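Local coordinates for urocanate hydratase (Paenibacillus sp. Soil724D2, PDB 7NED), which probably catalyses the NAD+-dependent hydration of thiourocanate in bacterial ergothioneine catabolism and binds urocanate beside the cofactor, at residues L45-R50 and R110-G115; H56-T61 and L71-G76; G120-A125 and G487-A492; A458-L463 and T516-L521. All coordinates share one frame; numbering follows the deposited sequence.

Contact 1: residues L45-R50 and R110-G115; sequences LAKAAR and RLQEKG
Leu45 approaches the end of helix 105-113 in two ways. Its CD1 lies 4.4 Å from Gln112 NE2, a loose contact, while its backbone oxygen works through water. A bridging water donates both its hydrogens, one to Leu45 O and one to Gln112 OE1 at 2.7 Å, so two acceptors that could not bond each other directly are joined. The Gln112 chain is fully stretched, CG anti to the backbone N (chi1 176°) and CD anti again, and this carries the amide across from the helix to the strand side. Lys47 crosses that chain at about a right angle, its CE 4.2 Å from Gln112 OE1; its NZ is bonded instead to Glu38 O, beside the two-stranded antiparallel pair 40-42 and 46-47. The helix facing this pair closes in a Schellman motif, with Gly115 at positive phi and its N bonded to Gln112 O, and the turn presents the glycine carbonyl to Arg50. Arg50 NH1 donates to Gly115 O at 3.0 Å, in the carbonyl plane on a lone pair, although the bond is bent (141° at the hydrogen) and the oxygen sits somewhat out of the guanidinium plane. The aliphatic part follows, Arg50 CD packing 3.4 Å from the same Gly115 O. NE and NH2 of Arg50 are bonded to Ser75 O and Gln74 O, which fixes the rotation of the group. A methionine in place of Arg50 would probably leave the carbonyls of Gly115, Gln74 and Ser75 without their common donor and untie the helix end from the strand 69-74 turn.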
loop_
_atom_site.group_PDB
_atom_site.type_symbol
_atom_site.label_atom_id
_atom_site.label_comp_id
_atom_site.label_asym_id
_atom_site.label_seq_id
_atom_site.Cartn_x
_atom_site.Cartn_y
_atom_site.Cartn_z
ATOM N N LEU A 45 0.529 -11.834 18.360
ATOM C CA LEU A 45 -0.431 -12.338 17.384
ATOM C C LEU A 45 0.065 -12.192 15.944
ATOM O O LEU A 45 -0.752 -12.234 15.016
ATOM C CB LEU A 45 -1.780 -11.646 17.588
ATOM C CG LEU A 45 -1.870 -10.180 17.166
ATOM C CD1 LEU A 45 -3.372 -9.772 17.076
ATOM C CD2 LEU A 45 -1.107 -9.223 18.135
ATOM N N ALA A 46 1.377 -12.072 15.734
ATOM C CA ALA A 46 1.917 -12.010 14.382
ATOM C C ALA A 46 1.965 -13.427 13.839
ATOM O O ALA A 46 2.652 -14.277 14.392
ATOM C CB ALA A 46 3.296 -11.362 14.374
ATOM N N LYS A 47 1.224 -13.693 12.771
ATOM C CA LYS A 47 1.014 -15.062 12.341
ATOM C C LYS A 47 1.713 -15.342 11.020
ATOM O O LYS A 47 1.861 -14.459 10.163
ATOM C CB LYS A 47 -0.491 -15.322 12.221
ATOM C CG LYS A 47 -1.202 -15.327 13.582
ATOM C CD LYS A 47 -2.614 -15.857 13.466
ATOM C CE LYS A 47 -3.276 -16.100 14.813
ATOM N NZ LYS A 47 -3.917 -17.465 14.885
ATOM N N ALA A 48 2.089 -16.599 10.839
ATOM C CA ALA A 48 2.755 -17.025 9.621
ATOM C C ALA A 48 1.792 -17.281 8.478
ATOM O O ALA A 48 2.233 -17.336 7.325
ATOM C CB ALA A 48 3.550 -18.303 9.892
ATOM N N ALA A 49 0.518 -17.539 8.774
ATOM C CA ALA A 49 -0.493 -17.803 7.745
ATOM C C ALA A 49 -1.836 -17.535 8.383
ATOM O O ALA A 49 -1.934 -17.394 9.595
ATOM C CB ALA A 49 -0.459 -19.237 7.217
ATOM N N ARG A 50 -2.886 -17.487 7.562
ATOM C CA ARG A 50 -4.152 -17.074 8.151
ATOM C C ARG A 50 -4.727 -18.171 9.033
ATOM O O ARG A 50 -5.374 -17.879 10.040
ATOM C CB ARG A 50 -5.166 -16.681 7.078
ATOM C CG ARG A 50 -6.370 -16.024 7.708
ATOM C CD ARG A 50 -7.396 -15.632 6.699
ATOM N NE ARG A 50 -6.848 -14.796 5.602
ATOM C CZ ARG A 50 -7.589 -14.319 4.614
ATOM N NH1 ARG A 50 -8.894 -14.592 4.587
ATOM N NH2 ARG A 50 -7.035 -13.619 3.628
ATOM N N ARG A 110 -12.481 -7.630 14.643
ATOM C CA ARG A 110 -13.715 -8.093 14.016
ATOM C C ARG A 110 -13.419 -8.839 12.720
ATOM O O ARG A 110 -13.939 -9.942 12.480
ATOM C CB ARG A 110 -14.653 -6.902 13.795
ATOM N N LEU A 111 -12.535 -8.279 11.891
ATOM C CA LEU A 111 -12.210 -8.959 10.643
ATOM C C LEU A 111 -11.396 -10.221 10.885
ATOM O O LEU A 111 -11.548 -11.210 10.160
ATOM C CB LEU A 111 -11.464 -8.017 9.705
ATOM C CG LEU A 111 -12.285 -6.843 9.176
ATOM C CD1 LEU A 111 -11.394 -5.796 8.488
ATOM C CD2 LEU A 111 -13.384 -7.333 8.225
ATOM N N GLN A 112 -10.492 -10.215 11.875
ATOM C CA GLN A 112 -9.791 -11.464 12.175
ATOM C C GLN A 112 -10.765 -12.528 12.679
ATOM O O GLN A 112 -10.730 -13.674 12.226
ATOM C CB GLN A 112 -8.661 -11.226 13.168
ATOM C CG GLN A 112 -7.999 -12.539 13.567
ATOM C CD GLN A 112 -6.848 -12.362 14.507
ATOM O OE1 GLN A 112 -5.737 -12.807 14.220
ATOM N NE2 GLN A 112 -7.102 -11.729 15.652
ATOM N N GLU A 113 -11.660 -12.154 13.598
ATOM C CA GLU A 113 -12.761 -13.048 13.978
ATOM C C GLU A 113 -13.558 -13.595 12.808
ATOM O O GLU A 113 -13.950 -14.770 12.821
ATOM C CB GLU A 113 -13.685 -12.367 14.978
ATOM C CG GLU A 113 -14.622 -13.367 15.663
ATOM N N LYS A 114 -13.806 -12.779 11.803
ATOM C CA LYS A 114 -14.586 -13.235 10.672
ATOM C C LYS A 114 -13.797 -14.141 9.749
ATOM O O LYS A 114 -14.365 -14.650 8.775
ATOM C CB LYS A 114 -15.085 -12.025 9.868
ATOM C CG LYS A 114 -16.434 -11.498 10.280
ATOM C CD LYS A 114 -16.812 -10.283 9.438
ATOM C CE LYS A 114 -17.721 -10.692 8.285
ATOM N NZ LYS A 114 -18.651 -9.583 8.164
ATOM N N GLY A 115 -12.497 -14.297 9.976
ATOM C CA GLY A 115 -11.705 -15.117 9.077
ATOM C C GLY A 115 -11.166 -14.387 7.857
ATOM O O GLY A 115 -10.694 -15.034 6.922
HETATM O O HOH W 1 -3.217 -11.931 13.719
#

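Contact 2: residues H56-T61 and L71-G76; sequences HAIVRT and LVIQSG
Ala57 O is gripped by two donors from Thr61, one turn further along helix 52-64: the backbone N at 2.9 Å and the hydroxyl OG1 at 2.7 Å, reaching the oxygen from opposite faces of its carbonyl plane. With OG1 folded back onto the helix in this way, Thr61 CG2 stands anti to its own backbone N and is turned to the strand. There it meets both branches of Leu71, CD1 and CD2 each 4.0 Å away. Nearer the start of the helix, Ile58 sends CD1 out to strand 69-74, where it touches Ile73 CD1 at 4.0 Å; the two side chains cross at about a right angle. The same Ile58 CD1 lies 3.9 Å from Gly76 O in the turn that ends the strand. Helix 52-64 precedes strand 69-74 in the chain and packs through these side chains on that strand of the eight-stranded mixed sheet. Trp127 packs on both isoleucines, and Ile543 of the second subunit covers Thr61 and Leu71. Since the hydroxyl is spent inside the helix, the surface offered to the strand is aliphatic, and these side chains hold together by dispersion and the exclusion of water.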
loop_
_atom_site.group_PDB
_atom_site.type_symbol
_atom_site.label_atom_id
_atom_site.label_comp_id
_atom_site.label_asym_id
_atom_site.label_seq_id
_atom_site.Cartn_x
_atom_site.Cartn_y
_atom_site.Cartn_z
ATOM N N HIS A 56 -1.443 -25.390 4.912
ATOM C CA HIS A 56 -1.275 -26.603 4.109
ATOM C C HIS A 56 -1.347 -26.306 2.619
ATOM O O HIS A 56 -0.600 -26.903 1.829
ATOM C CB HIS A 56 -2.332 -27.635 4.484
ATOM C CG HIS A 56 -2.170 -28.137 5.885
ATOM N ND1 HIS A 56 -1.070 -28.871 6.285
ATOM C CD2 HIS A 56 -2.948 -27.990 6.982
ATOM C CE1 HIS A 56 -1.184 -29.165 7.569
ATOM N NE2 HIS A 56 -2.315 -28.644 8.016
ATOM N N ALA A 57 -2.256 -25.405 2.211
ATOM C CA ALA A 57 -2.345 -25.065 0.782
ATOM C C ALA A 57 -1.122 -24.283 0.309
ATOM O O ALA A 57 -0.651 -24.494 -0.814
ATOM C CB ALA A 57 -3.631 -24.281 0.499
ATOM N N ILE A 58 -0.550 -23.421 1.160
ATOM C CA ILE A 58 0.733 -22.797 0.818
ATOM C C ILE A 58 1.815 -23.859 0.637
ATOM O O ILE A 58 2.585 -23.823 -0.332
ATOM C CB ILE A 58 1.129 -21.764 1.893
ATOM C CG1 ILE A 58 0.180 -20.558 1.861
ATOM C CG2 ILE A 58 2.598 -21.327 1.733
ATOM C CD1 ILE A 58 0.355 -19.629 3.073
ATOM N N VAL A 59 1.912 -24.808 1.576
ATOM C CA VAL A 59 2.930 -25.843 1.466
ATOM C C VAL A 59 2.754 -26.641 0.179
ATOM O O VAL A 59 3.718 -26.843 -0.576
ATOM C CB VAL A 59 2.922 -26.743 2.716
ATOM C CG1 VAL A 59 3.839 -27.961 2.504
ATOM C CG2 VAL A 59 3.413 -25.942 3.909
ATOM N N ARG A 60 1.527 -27.111 -0.095
ATOM C CA ARG A 60 1.277 -27.831 -1.350
ATOM C C ARG A 60 1.687 -26.993 -2.554
ATOM O O ARG A 60 2.365 -27.477 -3.474
ATOM C CB ARG A 60 -0.200 -28.221 -1.475
ATOM C CG ARG A 60 -0.625 -29.361 -0.574
ATOM C CD ARG A 60 -2.042 -29.847 -0.926
ATOM N NE ARG A 60 -3.035 -28.800 -0.732
ATOM C CZ ARG A 60 -3.690 -28.573 0.410
ATOM N NH1 ARG A 60 -3.481 -29.337 1.491
ATOM N NH2 ARG A 60 -4.582 -27.592 0.451
ATOM N N THR A 61 1.268 -25.729 -2.572
ATOM C CA THR A 61 1.566 -24.887 -3.726
ATOM C C THR A 61 3.067 -24.727 -3.942
ATOM O O THR A 61 3.543 -24.794 -5.078
ATOM C CB THR A 61 0.920 -23.519 -3.562
ATOM O OG1 THR A 61 -0.496 -23.675 -3.401
ATOM C CG2 THR A 61 1.199 -22.663 -4.821
ATOM N N LEU A 71 3.033 -17.165 -6.842
ATOM C CA LEU A 71 1.957 -17.411 -5.893
ATOM C C LEU A 71 1.559 -16.102 -5.221
ATOM O O LEU A 71 2.409 -15.381 -4.691
ATOM C CB LEU A 71 2.407 -18.433 -4.835
ATOM C CG LEU A 71 1.610 -18.547 -3.522
ATOM C CD1 LEU A 71 0.142 -18.979 -3.789
ATOM C CD2 LEU A 71 2.283 -19.512 -2.550
ATOM N N VAL A 72 0.275 -15.809 -5.213
ATOM C CA VAL A 72 -0.249 -14.614 -4.562
ATOM C C VAL A 72 -0.818 -15.002 -3.212
ATOM O O VAL A 72 -1.694 -15.878 -3.130
ATOM C CB VAL A 72 -1.322 -13.945 -5.422
ATOM C CG1 VAL A 72 -2.111 -12.984 -4.574
ATOM C CG2 VAL A 72 -0.655 -13.255 -6.634
ATOM N N ILE A 73 -0.323 -14.365 -2.150
ATOM C CA ILE A 73 -0.833 -14.608 -0.798
ATOM C C ILE A 73 -1.469 -13.306 -0.294
ATOM O O ILE A 73 -0.879 -12.217 -0.423
ATOM C CB ILE A 73 0.283 -15.119 0.140
ATOM C CG1 ILE A 73 0.603 -16.580 -0.207
ATOM C CG2 ILE A 73 -0.133 -14.997 1.647
ATOM C CD1 ILE A 73 1.929 -17.062 0.410
ATOM N N GLN A 74 -2.653 -13.426 0.307
ATOM C CA GLN A 74 -3.423 -12.267 0.757
ATOM C C GLN A 74 -3.774 -12.468 2.228
ATOM O O GLN A 74 -4.493 -13.417 2.577
ATOM C CB GLN A 74 -4.687 -12.100 -0.111
ATOM C CG GLN A 74 -5.601 -10.938 0.251
ATOM C CD GLN A 74 -6.759 -11.345 1.162
ATOM O OE1 GLN A 74 -7.320 -12.437 1.025
ATOM N NE2 GLN A 74 -7.129 -10.457 2.081
ATOM N N SER A 75 -3.361 -11.514 3.069
ATOM C CA SER A 75 -3.382 -11.687 4.522
ATOM C C SER A 75 -3.250 -13.163 4.925
ATOM O O SER A 75 -4.113 -13.724 5.606
ATOM C CB SER A 75 -4.655 -11.043 5.076
ATOM O OG SER A 75 -4.526 -9.631 4.995
ATOM N N GLY A 76 -2.177 -13.806 4.474
ATOM C CA GLY A 76 -1.825 -15.120 4.938
ATOM C C GLY A 76 -2.565 -16.254 4.272
ATOM O O GLY A 76 -2.417 -17.407 4.706
#

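Contact 3: residues G120-A125 and G487-A492; sequences GGLTAA and GYMTSA. With URO ((2E)-3-(1H-imidazol-4-yl)acrylic acid), chain B.
Leu122 takes a chi1 of -58°, with CG anti to its carbonyl carbon, and a chi2 of -172°, which sends its two methyl branches to different neighbours: CD1 to urocanate, CD2 to the strand 490-498 side. On that side Met489 has CG in the crowded position between N and C (chi1 64°) but runs straight beyond it, so its CE arrives 3.8 Å from Leu122 CD2, the side chains crossing obliquely. Ser491 OG lies 3.5 Å from the same CD2; its polar partner is His434 ND1. On the ligand side, Leu122 CG is 3.4 Å from CAE of the imidazole and CD1 is 3.6 Å from that carbon, while CB lies 3.5 Å from NAG. The next residue, Thr123, holds the opposite end of the molecule: its OG1 donates to carboxylate atom OAB at 2.5 Å, a short bond, and Arg352 NH2 binds the urocanate as well. The loop itself is held by Tyr42 OH, bonded to the backbone N of both Leu122 and Thr123. This is the urocanate pocket of the hydratase, where a loop of the N-terminal family region meets a strand of the C-terminal one. Met489 also touches the bound NAD, so that it contacts both the cofactor and the substrate loop. An alanine in place of Leu122 would probably open a gap between the imidazole and Met489 and let both the ring and the methionine chain shift. Neighbouring residues of this loop thus serve the ligand differently, Leu122 by aliphatic packing on the imidazole, Thr123 by a hydrogen bond at the carboxylate.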
loop_
_atom_site.group_PDB
_atom_site.type_symbol
_atom_site.label_atom_id
_atom_site.label_comp_id
_atom_site.label_asym_id
_atom_site.label_seq_id
_atom_site.Cartn_x
_atom_site.Cartn_y
_atom_site.Cartn_z
ATOM N N GLY A 120 0.340 -9.825 10.132
ATOM C CA GLY A 120 1.537 -10.550 9.753
ATOM C C GLY A 120 2.798 -10.169 10.501
ATOM O O GLY A 120 3.880 -10.647 10.136
ATOM N N GLY A 121 2.693 -9.354 11.546
ATOM C CA GLY A 121 3.885 -8.762 12.118
ATOM C C GLY A 121 4.660 -8.005 11.052
ATOM O O GLY A 121 4.097 -7.474 10.078
ATOM N N LEU A 122 5.975 -7.897 11.264
ATOM C CA LEU A 122 6.830 -7.490 10.166
ATOM C C LEU A 122 7.339 -8.710 9.417
ATOM O O LEU A 122 7.105 -8.849 8.209
ATOM C CB LEU A 122 8.011 -6.636 10.682
ATOM C CG LEU A 122 7.609 -5.379 11.436
ATOM C CD1 LEU A 122 8.806 -4.478 11.752
ATOM C CD2 LEU A 122 6.561 -4.618 10.635
ATOM N N THR A 123 7.943 -9.660 10.132
ATOM C CA THR A 123 8.581 -10.774 9.451
ATOM C C THR A 123 7.851 -12.104 9.631
ATOM O O THR A 123 8.365 -13.126 9.171
ATOM C CB THR A 123 10.011 -10.915 9.937
ATOM O OG1 THR A 123 9.979 -11.055 11.359
ATOM C CG2 THR A 123 10.847 -9.689 9.539
ATOM N N ALA A 124 6.687 -12.132 10.284
ATOM C CA ALA A 124 6.014 -13.416 10.525
ATOM C C ALA A 124 5.367 -13.945 9.247
ATOM O O ALA A 124 5.669 -15.055 8.791
ATOM C CB ALA A 124 4.958 -13.277 11.627
ATOM N N ALA A 125 4.462 -13.165 8.656
ATOM C CA ALA A 125 3.719 -13.705 7.519
ATOM C C ALA A 125 4.546 -13.768 6.252
ATOM O O ALA A 125 4.123 -14.428 5.289
ATOM C CB ALA A 125 2.465 -12.896 7.261
ATOM N N GLY A 487 -3.590 1.180 11.697
ATOM C CA GLY A 487 -3.567 2.584 11.370
ATOM C C GLY A 487 -2.244 3.277 11.620
ATOM O O GLY A 487 -2.110 4.459 11.277
ATOM N N TYR A 488 -1.252 2.584 12.196
ATOM C CA TYR A 488 0.011 3.231 12.526
ATOM C C TYR A 488 1.105 2.981 11.500
ATOM O O TYR A 488 2.014 3.810 11.366
ATOM C CB TYR A 488 0.518 2.768 13.907
ATOM C CG TYR A 488 -0.131 3.479 15.067
ATOM C CD1 TYR A 488 -1.244 2.931 15.703
ATOM C CD2 TYR A 488 0.353 4.701 15.520
ATOM C CE1 TYR A 488 -1.851 3.576 16.765
ATOM C CE2 TYR A 488 -0.242 5.346 16.605
ATOM C CZ TYR A 488 -1.346 4.775 17.212
ATOM O OH TYR A 488 -1.950 5.381 18.285
ATOM N N MET A 489 1.070 1.877 10.774
ATOM C CA MET A 489 2.267 1.585 10.004
ATOM C C MET A 489 1.972 0.759 8.779
ATOM O O MET A 489 1.013 -0.034 8.728
ATOM C CB MET A 489 3.375 0.832 10.766
ATOM C CG MET A 489 3.071 -0.540 11.232
ATOM S SD MET A 489 4.543 -1.241 12.116
ATOM C CE MET A 489 3.789 -2.779 12.566
ATOM N N THR A 490 2.875 0.906 7.827
ATOM C CA THR A 490 2.902 0.127 6.603
ATOM C C THR A 490 4.360 -0.153 6.354
ATOM O O THR A 490 5.195 0.748 6.520
ATOM C CB THR A 490 2.268 0.911 5.443
ATOM O OG1 THR A 490 0.870 1.015 5.689
ATOM C CG2 THR A 490 2.475 0.209 4.083
ATOM N N SER A 491 4.665 -1.382 5.968
ATOM C CA SER A 491 6.061 -1.763 5.763
ATOM C C SER A 491 6.170 -2.706 4.564
ATOM O O SER A 491 5.171 -3.210 4.067
ATOM C CB SER A 491 6.651 -2.404 7.016
ATOM O OG SER A 491 5.968 -3.630 7.308
ATOM N N ALA A 492 7.408 -2.980 4.131
ATOM C CA ALA A 492 7.677 -3.871 3.008
ATOM C C ALA A 492 8.891 -4.724 3.326
ATOM O O ALA A 492 9.825 -4.263 3.987
ATOM C CB ALA A 492 7.906 -3.082 1.687
HETATM O OAA URO B . 13.534 -9.190 13.407
HETATM C CAI URO B . 12.330 -9.629 13.172
HETATM O OAB URO B . 12.112 -10.659 12.670
HETATM C CAC URO B . 11.174 -8.784 13.516
HETATM C CAD URO B . 11.364 -7.609 14.056
HETATM C CAJ URO B . 10.145 -6.943 14.322
HETATM C CAF URO B . 9.937 -5.862 15.127
HETATM N NAH URO B . 8.598 -5.617 15.278
HETATM C CAE URO B . 8.005 -6.543 14.559
HETATM N NAG URO B . 8.894 -7.369 13.964
#

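Contact 4: residues A458-L463 and T516-L521; sequences ADWPLL and TGLGVL
Leu518 reaches from helix 502-525 towards helix 459-469 with both of its methyl branches. CD2 rests on the backbone and base of Leu463, 3.9 Å from Leu463 C and equally far from Leu463 CB. Leu518 CD1 turns to the indole of Trp460, meeting the ring at its edge, near its plane, 4.1 Å from Trp460 CZ3. The first torsion explains the reach: with CG anti to the backbone N (chi1 -178°), the leucine fork is held out from its helix, and the tryptophan and leucine side chains lie slantwise to one another. Trp460 in turn keeps CG beside its own backbone N (chi1 -61°), which lays the benzo half of the indole next to the neighbouring helix. Within 458-463 and 516-521, one leucine carries the packing of these two helices of the C-terminal urocanase region, and the closest CA atoms of the two segments, those of Trp460 and Leu518, are 8.4 Å apart. Beyond this first shell, Arg522, one turn on from Leu518, makes a cation-pi interaction with the Trp460 ring. Ala438 of the sheet strand 428-441 touches Leu518, and Pro461 sits on Thr490 and Ala492 of the adjoining strand, seating the helix on the sheet. The second subunit adds to the surroundings: its Ile73 packs on Leu463, its Gln74 on Trp460, and its Ser75 OG and Gln74 NE2 are both bonded to Asp459 OD2 at the start of helix 459-469.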
loop_
_atom_site.group_PDB
_atom_site.type_symbol
_atom_site.label_atom_id
_atom_site.label_comp_id
_atom_site.label_asym_id
_atom_site.label_seq_id
_atom_site.Cartn_x
_atom_site.Cartn_y
_atom_site.Cartn_z
ATOM N N ALA A 458 3.408 6.990 3.518
ATOM C CA ALA A 458 3.553 5.555 3.307
ATOM C C ALA A 458 3.888 5.211 1.858
ATOM O O ALA A 458 3.926 4.030 1.516
ATOM C CB ALA A 458 2.258 4.827 3.705
ATOM N N ASP A 459 4.100 6.212 0.986
ATOM C CA ASP A 459 4.557 5.910 -0.367
ATOM C C ASP A 459 5.781 5.000 -0.368
ATOM O O ASP A 459 5.933 4.150 -1.251
ATOM C CB ASP A 459 4.939 7.192 -1.098
ATOM C CG ASP A 459 3.739 8.155 -1.296
ATOM O OD1 ASP A 459 2.575 7.709 -1.392
ATOM O OD2 ASP A 459 3.995 9.369 -1.298
ATOM N N TRP A 460 6.717 5.258 0.538
ATOM C CA TRP A 460 8.049 4.656 0.429
ATOM C C TRP A 460 8.041 3.133 0.519
ATOM O O TRP A 460 8.612 2.475 -0.380
ATOM C CB TRP A 460 8.956 5.299 1.484
ATOM C CG TRP A 460 9.095 6.801 1.254
ATOM C CD1 TRP A 460 8.469 7.808 1.944
ATOM C CD2 TRP A 460 9.872 7.432 0.240
ATOM N NE1 TRP A 460 8.849 9.032 1.441
ATOM C CE2 TRP A 460 9.713 8.824 0.395
ATOM C CE3 TRP A 460 10.750 6.951 -0.750
ATOM C CZ2 TRP A 460 10.382 9.748 -0.410
ATOM C CZ3 TRP A 460 11.424 7.873 -1.547
ATOM C CH2 TRP A 460 11.228 9.259 -1.368
ATOM N N PRO A 461 7.435 2.502 1.528
ATOM C CA PRO A 461 7.408 1.031 1.506
ATOM C C PRO A 461 6.683 0.462 0.310
ATOM O O PRO A 461 7.094 -0.593 -0.194
ATOM C CB PRO A 461 6.722 0.650 2.843
ATOM C CG PRO A 461 6.010 1.938 3.307
ATOM C CD PRO A 461 6.923 3.046 2.800
ATOM N N LEU A 462 5.611 1.124 -0.163
ATOM C CA LEU A 462 4.958 0.703 -1.405
ATOM C C LEU A 462 5.936 0.753 -2.566
ATOM O O LEU A 462 6.032 -0.192 -3.354
ATOM C CB LEU A 462 3.735 1.591 -1.697
ATOM C CG LEU A 462 2.735 1.689 -0.541
ATOM C CD1 LEU A 462 1.486 2.479 -0.885
ATOM C CD2 LEU A 462 2.431 0.286 -0.065
ATOM N N LEU A 463 6.663 1.870 -2.702
ATOM C CA LEU A 463 7.734 1.941 -3.705
ATOM C C LEU A 463 8.786 0.841 -3.519
ATOM O O LEU A 463 9.275 0.266 -4.500
ATOM C CB LEU A 463 8.408 3.315 -3.621
ATOM C CG LEU A 463 7.488 4.404 -4.158
ATOM C CD1 LEU A 463 8.119 5.783 -3.831
ATOM C CD2 LEU A 463 7.326 4.209 -5.669
ATOM N N THR A 516 18.643 -1.113 -0.764
ATOM C CA THR A 516 19.315 -0.079 0.010
ATOM C C THR A 516 19.309 1.258 -0.715
ATOM O O THR A 516 19.217 2.299 -0.062
ATOM C CB THR A 516 20.761 -0.493 0.344
ATOM O OG1 THR A 516 21.449 -0.906 -0.837
ATOM C CG2 THR A 516 20.714 -1.668 1.312
ATOM N N GLY A 517 19.399 1.252 -2.045
ATOM C CA GLY A 517 19.495 2.508 -2.767
ATOM C C GLY A 517 18.281 3.389 -2.547
ATOM O O GLY A 517 18.400 4.596 -2.340
ATOM N N LEU A 518 17.092 2.799 -2.584
ATOM C CA LEU A 518 15.905 3.611 -2.333
ATOM C C LEU A 518 15.877 4.075 -0.894
ATOM O O LEU A 518 15.392 5.183 -0.602
ATOM C CB LEU A 518 14.637 2.806 -2.664
ATOM C CG LEU A 518 13.300 3.554 -2.486
ATOM C CD1 LEU A 518 13.189 4.723 -3.459
ATOM C CD2 LEU A 518 12.122 2.562 -2.632
ATOM N N GLY A 519 16.369 3.219 0.018
ATOM C CA GLY A 519 16.505 3.611 1.411
ATOM C C GLY A 519 17.321 4.876 1.598
ATOM O O GLY A 519 16.902 5.798 2.309
ATOM N N VAL A 520 18.498 4.942 0.962
ATOM C CA VAL A 520 19.295 6.173 1.051
ATOM C C VAL A 520 18.514 7.352 0.492
ATOM O O VAL A 520 18.490 8.435 1.078
ATOM C CB VAL A 520 20.635 6.030 0.317
ATOM C CG1 VAL A 520 21.400 7.366 0.424
ATOM C CG2 VAL A 520 21.430 4.882 0.936
ATOM N N LEU A 521 17.885 7.168 -0.664
ATOM C CA LEU A 521 17.206 8.315 -1.262
ATOM C C LEU A 521 16.024 8.764 -0.427
ATOM O O LEU A 521 15.693 9.955 -0.430
ATOM C CB LEU A 521 16.743 8.020 -2.690
ATOM C CG LEU A 521 17.815 7.800 -3.747
ATOM C CD1 LEU A 521 17.239 7.926 -5.138
ATOM C CD2 LEU A 521 18.915 8.864 -3.553
#

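Contact 2 is nested inside the chain loop closed by contact 1, and the two are joined directly: Arg50 N is 2.9 Å from Gly76 O, and Ala49 CB lies 4.2 Å from Ile58 CD1. Contact 1 also lies against the substrate loop of contact 3, Ala46 CB being 3.5 Å from Gly121 CA, although the Leu45 side chain stays about 10 Å from urocanate and about 8 Å from NAD. Contact 4 backs the other segment of contact 3, Ala492 CB lying 3.2 Å from Pro461 O. Contacts 2 and 4 remain about 13 Å apart at their nearest atoms within one chain, yet segments 71-76 and 458-463 of different subunits meet across the dimer.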